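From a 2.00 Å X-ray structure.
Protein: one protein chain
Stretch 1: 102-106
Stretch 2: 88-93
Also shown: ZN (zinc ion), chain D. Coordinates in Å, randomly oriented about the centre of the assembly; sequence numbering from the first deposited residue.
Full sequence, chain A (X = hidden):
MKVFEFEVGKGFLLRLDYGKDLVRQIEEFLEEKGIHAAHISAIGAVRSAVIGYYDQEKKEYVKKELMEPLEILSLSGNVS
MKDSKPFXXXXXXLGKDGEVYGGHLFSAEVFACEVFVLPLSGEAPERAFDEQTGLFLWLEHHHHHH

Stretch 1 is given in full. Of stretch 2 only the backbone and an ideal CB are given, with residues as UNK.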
# COMPACT_ATOMS: atom_id res chain seq x y z
N GLY A 102 -13.61 4.59 2.45
CA GLY A 102 -12.81 3.45 2.05
C GLY A 102 -13.64 2.22 1.74
O GLY A 102 -14.77 2.09 2.22
N GLY A 103 -13.09 1.32 0.93
CA GLY A 103 -13.81 0.11 0.60
C GLY A 103 -13.37 -0.59 -0.67
O GLY A 103 -12.29 -0.32 -1.21
N HIS A 104 -14.21 -1.52 -1.11
CA HIS A 104 -13.99 -2.27 -2.33
C HIS A 104 -14.24 -1.26 -3.45
O HIS A 104 -15.24 -0.53 -3.42
CB HIS A 104 -15.00 -3.42 -2.40
CG HIS A 104 -14.84 -4.31 -3.59
ND1 HIS A 104 -14.14 -5.50 -3.54
CD2 HIS A 104 -15.26 -4.18 -4.87
CE1 HIS A 104 -14.15 -6.06 -4.74
NE2 HIS A 104 -14.82 -5.27 -5.56
N LEU A 105 -13.35 -1.20 -4.43
CA LEU A 105 -13.50 -0.25 -5.52
C LEU A 105 -14.26 -0.85 -6.70
O LEU A 105 -13.91 -1.92 -7.19
CB LEU A 105 -12.12 0.22 -6.00
CG LEU A 105 -12.10 1.17 -7.19
CD1 LEU A 105 -12.75 2.49 -6.80
CD2 LEU A 105 -10.66 1.39 -7.64
N PHE A 106 -15.29 -0.14 -7.16
CA PHE A 106 -16.08 -0.61 -8.30
C PHE A 106 -15.74 0.21 -9.53
O PHE A 106 -15.53 -0.33 -10.61
CB PHE A 106 -17.57 -0.50 -7.99
CG PHE A 106 -18.06 -1.52 -7.00
CD1 PHE A 106 -18.19 -2.86 -7.37
CD2 PHE A 106 -18.37 -1.16 -5.70
CE1 PHE A 106 -18.63 -3.81 -6.46
CE2 PHE A 106 -18.80 -2.11 -4.78
CZ PHE A 106 -18.93 -3.43 -5.16
N UNK A 88 -9.37 -7.40 -11.93
CA UNK A 88 -8.80 -6.59 -10.85
C UNK A 88 -9.66 -6.59 -9.59
O UNK A 88 -10.87 -6.44 -9.65
CB UNK A 88 -8.60 -5.15 -11.33
N UNK A 89 -9.00 -6.76 -8.44
CA UNK A 89 -9.66 -6.71 -7.14
C UNK A 89 -8.91 -5.59 -6.43
O UNK A 89 -7.76 -5.77 -6.03
CB UNK A 89 -9.62 -8.04 -6.38
N UNK A 90 -9.56 -4.45 -6.26
CA UNK A 90 -8.91 -3.31 -5.65
C UNK A 90 -9.65 -2.68 -4.49
O UNK A 90 -10.87 -2.52 -4.53
CB UNK A 90 -8.67 -2.24 -6.72
N UNK A 91 -8.90 -2.31 -3.45
CA UNK A 91 -9.48 -1.65 -2.30
C UNK A 91 -8.85 -0.27 -2.24
O UNK A 91 -7.67 -0.10 -2.58
CB UNK A 91 -9.26 -2.44 -1.01
N UNK A 92 -9.62 0.73 -1.83
CA UNK A 92 -9.09 2.08 -1.77
C UNK A 92 -9.53 2.88 -0.57
O UNK A 92 -10.46 2.52 0.15
CB UNK A 92 -9.49 2.84 -3.04
N UNK A 93 -8.83 3.99 -0.40
CA UNK A 93 -9.10 4.98 0.63
C UNK A 93 -9.05 6.28 -0.17
O UNK A 93 -8.04 6.62 -0.79
CB UNK A 93 -8.11 4.94 1.80
ZN ZN D . -12.91 -6.52 -2.11

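The two stretches are neighbouring antiparallel strands, and their backbones are joined by three hydrogen bonds. Those amide and carbonyl groups would be available to any residue except proline at a donating position, so the choice of side chain rests on what lies on each face of the sheet. On one face stretch 1 offers the ring of His-104, whose ND1 lies 2.1 Å from ZN. A zinc ion usually takes four ligands, which makes the nearby positions of stretch 2 candidates for the others.

Position 88 lies at the far end, and nothing of stretch 1 comes within 5.5 Å of its ideal CB. Its extended backbone admits almost any residue, and stretch 1 gives no reason to prefer one. The deposited residue is Cys-88, which makes no contact here.

At position 89 the CA-to-CB bond points away from stretch 1, yet the ideal CB is 5.2 Å from His-104 CE1 and on the zinc side of the strand. The metal is too far from this CB for a short ligand; a long side chain with a donor atom at its end, such as histidine or glutamate, could reach it. The residue is His-89. With chi1 in the t well its ring extends toward the ion, and NE2 binds ZN at 2.2 Å. His-89 CD2 comes 3.3 Å from His-104 CE1, the two rings meeting rim to rim as they converge on one metal.

Position 90 points sideways, with its ideal CB 4.2 Å from Leu-105 CD2, so an aliphatic residue such as valine, leucine or isoleucine would suit it. Its carbonyl O accepts from Leu-105 N at 2.8 Å and lies over one face of the His-104 ring. Ile-90 fills the place, its CG2 packing 4.0 Å from Leu-105 CD2. A water accepts from Ile-90 N at 2.7 Å and donates to Leu-105 O at 3.0 Å, bridging these two atoms, which are too far apart to bond directly, beside the direct bond from Leu-105 N to Ile-90 O.

Position 91 pairs with His-104 in a non-hydrogen-bonded bridge, so both side chains leave the sheet on the same face. The ideal CB of position 91 is 5.6 Å from ZN, so a long ligand such as histidine or glutamate is needed. The residue is His-91, whose NE2 binds ZN at 2.2 Å. Its ring lies with one face over Gly-103 C and His-104 N.

Position 92 pairs with Gly-103 and faces the other side of the sheet, its ideal CB 4.7 Å from Leu-105 CB. Its N donates to Gly-103 O at 2.9 Å and its O accepts from Gly-103 N at 3.0 Å. A beta-branched or other apolar residue fits this extended strand, and Val-92 places CG1 3.9 Å from Leu-105 CD2.

Position 93 returns to the histidine face opposite Gly-102, which offers only backbone, so many residues could fit. Leu-93 is found, its CA 4.3 Å from Gly-102 CA.

Stretch 2 (88-93) CHIHVL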
# COMPACT_ATOMS: atom_id res chain seq x y z
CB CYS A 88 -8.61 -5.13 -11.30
SG CYS A 88 -7.39 -4.84 -12.61
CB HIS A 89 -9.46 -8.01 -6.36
CG HIS A 89 -10.15 -8.00 -5.03
ND1 HIS A 89 -10.02 -9.02 -4.11
CD2 HIS A 89 -11.00 -7.10 -4.47
CE1 HIS A 89 -10.74 -8.74 -3.05
NE2 HIS A 89 -11.35 -7.58 -3.24
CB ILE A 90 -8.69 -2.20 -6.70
CG1 ILE A 90 -7.93 -2.76 -7.90
CG2 ILE A 90 -7.94 -1.02 -6.07
CD1 ILE A 90 -7.98 -1.87 -9.12
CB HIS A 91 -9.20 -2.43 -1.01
CG HIS A 91 -10.15 -3.57 -0.79
ND1 HIS A 91 -10.39 -4.10 0.46
CD2 HIS A 91 -10.94 -4.26 -1.65
CE1 HIS A 91 -11.29 -5.07 0.36
NE2 HIS A 91 -11.64 -5.18 -0.91
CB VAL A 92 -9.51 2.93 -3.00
CG1 VAL A 92 -8.92 2.35 -4.27
CG2 VAL A 92 -11.04 3.00 -3.08
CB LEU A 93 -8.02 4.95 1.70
CG LEU A 93 -8.32 3.93 2.80
CD1 LEU A 93 -7.08 3.12 3.14
CD2 LEU A 93 -8.84 4.67 4.02
O HOH W 1 -12.26 -4.41 -6.78
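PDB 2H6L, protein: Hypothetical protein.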